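Local coordinates for Mn transporter subunit (Synechocystis sp. PCC 6803, PDB 3UJP), which probably captures manganese ions in the periplasm as the solute-binding subunit of an ABC-type manganese transporter, at residues W133-N138 with L203-G208. Sequence-based numbering, arbitrary orientation.
Sequences WMSPRN and LARDYG
Ser135 and Asp206 join the start of helix 136-153 to the end of helix 201-206. With its OG anti to the backbone N (chi1 177°), Ser135 donates from OG to OD2 of Asp206 over 2.7 Å, arriving from above the carboxylate plane. The buried side is the packed one: Leu203, with CG anti to its backbone N, lies against the Met134 carbonyl, its CB 4.3 Å from CB of Met134, while Tyr207 and Pro136 meet tip to tip, OH of Tyr207 being 3.5 Å from CG of Pro136. That hydroxyl is hydrogen-bonded to Asp176. In this ZnuA-like metal-binding fold the two helix ends thus meet beside the long helix 158-183, just after the manganese ligand His131, and the side chain of Met134 lies about 8 Å from the ion. The exposed side is looser and ionic. Asp206 sits between two arginines, with NE of Arg137 a long 3.8 Å from its OD2 and NH1 of Arg205 bonded weakly to its OD1 at 3.5 Å. The guanidinium of Arg137 is turned 61° from the carboxylate plane. An alanine in place of Asp206 would probably deprive the Ser135 hydroxyl of this acceptor and Arg205 of this weak partner, leaving Arg137 its long, weak pairing with Asp176.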
loop_
_atom_site.group_PDB
_atom_site.type_symbol
_atom_site.label_atom_id
_atom_site.label_comp_id
_atom_site.label_asym_id
_atom_site.label_seq_id
_atom_site.Cartn_x
_atom_site.Cartn_y
_atom_site.Cartn_z
ATOM N N TRP A 133 -6.124 -1.415 -25.621
ATOM C CA TRP A 133 -4.906 -1.169 -24.857
ATOM C C TRP A 133 -3.713 -1.884 -25.461
ATOM O O TRP A 133 -2.589 -1.513 -25.184
ATOM C CB TRP A 133 -5.080 -1.581 -23.390
ATOM C CG TRP A 133 -5.293 -3.021 -23.248
ATOM C CD1 TRP A 133 -4.342 -3.964 -23.209
ATOM C CD2 TRP A 133 -6.550 -3.704 -23.151
ATOM N NE1 TRP A 133 -4.913 -5.215 -23.086
ATOM C CE2 TRP A 133 -6.270 -5.079 -23.049
ATOM C CE3 TRP A 133 -7.876 -3.285 -23.130
ATOM C CZ2 TRP A 133 -7.261 -6.045 -22.937
ATOM C CZ3 TRP A 133 -8.867 -4.244 -23.001
ATOM C CH2 TRP A 133 -8.553 -5.612 -22.904
ATOM N N MET A 134 -3.960 -2.904 -26.280
ATOM C CA MET A 134 -2.902 -3.675 -26.926
ATOM C C MET A 134 -2.216 -2.886 -28.023
ATOM O O MET A 134 -1.356 -3.404 -28.733
ATOM C CB MET A 134 -3.485 -4.930 -27.559
ATOM C CG MET A 134 -3.930 -5.915 -26.557
ATOM S SD MET A 134 -2.552 -6.272 -25.474
ATOM C CE MET A 134 -1.784 -7.550 -26.471
ATOM N N SER A 135 -2.618 -1.638 -28.191
ATOM C CA SER A 135 -1.996 -0.790 -29.180
ATOM C C SER A 135 -1.385 0.414 -28.466
ATOM O O SER A 135 -2.129 1.307 -28.038
ATOM C CB SER A 135 -3.045 -0.364 -30.217
ATOM O OG SER A 135 -2.512 0.534 -31.192
ATOM N N PRO A 136 -0.036 0.432 -28.324
ATOM C CA PRO A 136 0.723 1.467 -27.599
ATOM C C PRO A 136 0.367 2.849 -28.076
ATOM O O PRO A 136 0.221 3.725 -27.242
ATOM C CB PRO A 136 2.169 1.170 -27.953
ATOM C CG PRO A 136 2.195 -0.272 -28.271
ATOM C CD PRO A 136 0.858 -0.572 -28.926
ATOM N N ARG A 137 0.215 3.049 -29.383
ATOM C CA ARG A 137 -0.371 4.299 -29.870
ATOM C C ARG A 137 -1.647 4.607 -29.070
ATOM O O ARG A 137 -1.814 5.711 -28.549
ATOM C CB ARG A 137 -0.639 4.247 -31.388
ATOM C CG ARG A 137 0.416 3.423 -32.184
ATOM C CD ARG A 137 0.977 4.098 -33.470
ATOM N NE ARG A 137 1.968 3.239 -34.146
ATOM C CZ ARG A 137 3.134 3.643 -34.664
ATOM N NH1 ARG A 137 3.932 2.746 -35.236
ATOM N NH2 ARG A 137 3.512 4.922 -34.614
ATOM N N ASN A 138 -2.516 3.602 -28.947
ATOM C CA ASN A 138 -3.761 3.694 -28.176
ATOM C C ASN A 138 -3.536 3.766 -26.672
ATOM O O ASN A 138 -4.291 4.423 -25.939
ATOM C CB ASN A 138 -4.634 2.467 -28.426
ATOM C CG ASN A 138 -5.311 2.495 -29.762
ATOM O OD1 ASN A 138 -5.676 1.451 -30.294
ATOM N ND2 ASN A 138 -5.486 3.685 -30.319
ATOM N N LEU A 203 -3.188 -4.438 -32.062
ATOM C CA LEU A 203 -1.789 -4.804 -32.151
ATOM C C LEU A 203 -1.380 -5.188 -33.563
ATOM O O LEU A 203 -0.302 -4.832 -34.008
ATOM C CB LEU A 203 -1.509 -5.984 -31.242
ATOM C CG LEU A 203 -0.007 -6.177 -31.230
ATOM C CD1 LEU A 203 0.554 -4.888 -30.700
ATOM C CD2 LEU A 203 0.371 -7.312 -30.350
ATOM N N ALA A 204 -2.238 -5.935 -34.252
ATOM C CA ALA A 204 -1.954 -6.390 -35.611
ATOM C C ALA A 204 -2.182 -5.295 -36.631
ATOM O O ALA A 204 -1.496 -5.250 -37.639
ATOM C CB ALA A 204 -2.760 -7.613 -35.960
ATOM N N ARG A 205 -3.140 -4.414 -36.402
ATOM C CA ARG A 205 -3.267 -3.264 -37.296
ATOM C C ARG A 205 -1.984 -2.412 -37.245
ATOM O O ARG A 205 -1.492 -1.936 -38.270
ATOM C CB ARG A 205 -4.493 -2.415 -36.947
ATOM C CG ARG A 205 -4.662 -1.210 -37.828
ATOM C CD ARG A 205 -4.579 0.056 -37.012
ATOM N NE ARG A 205 -5.904 0.551 -36.649
ATOM C CZ ARG A 205 -6.231 1.024 -35.445
ATOM N NH1 ARG A 205 -5.333 1.058 -34.462
ATOM N NH2 ARG A 205 -7.467 1.455 -35.214
ATOM N N ASP A 206 -1.426 -2.261 -36.045
ATOM C CA ASP A 206 -0.306 -1.354 -35.804
ATOM C C ASP A 206 0.969 -1.831 -36.457
ATOM O O ASP A 206 1.771 -1.031 -36.900
ATOM C CB ASP A 206 -0.055 -1.193 -34.298
ATOM C CG ASP A 206 -0.826 -0.032 -33.677
ATOM O OD1 ASP A 206 -1.951 0.269 -34.124
ATOM O OD2 ASP A 206 -0.296 0.574 -32.722
ATOM N N TYR A 207 1.161 -3.138 -36.486
ATOM C CA TYR A 207 2.404 -3.700 -36.983
ATOM C C TYR A 207 2.159 -4.587 -38.174
ATOM O O TYR A 207 2.922 -5.520 -38.436
ATOM C CB TYR A 207 3.119 -4.448 -35.865
ATOM C CG TYR A 207 3.269 -3.558 -34.666
ATOM C CD1 TYR A 207 3.921 -2.331 -34.771
ATOM C CD2 TYR A 207 2.716 -3.899 -33.439
ATOM C CE1 TYR A 207 4.052 -1.475 -33.672
ATOM C CE2 TYR A 207 2.842 -3.049 -32.330
ATOM C CZ TYR A 207 3.511 -1.843 -32.455
ATOM O OH TYR A 207 3.621 -1.014 -31.354
ATOM N N GLY A 208 1.075 -4.281 -38.888
ATOM C CA GLY A 208 0.738 -4.923 -40.147
ATOM C C GLY A 208 0.781 -6.437 -40.129
ATOM O O GLY A 208 1.518 -7.058 -40.904
#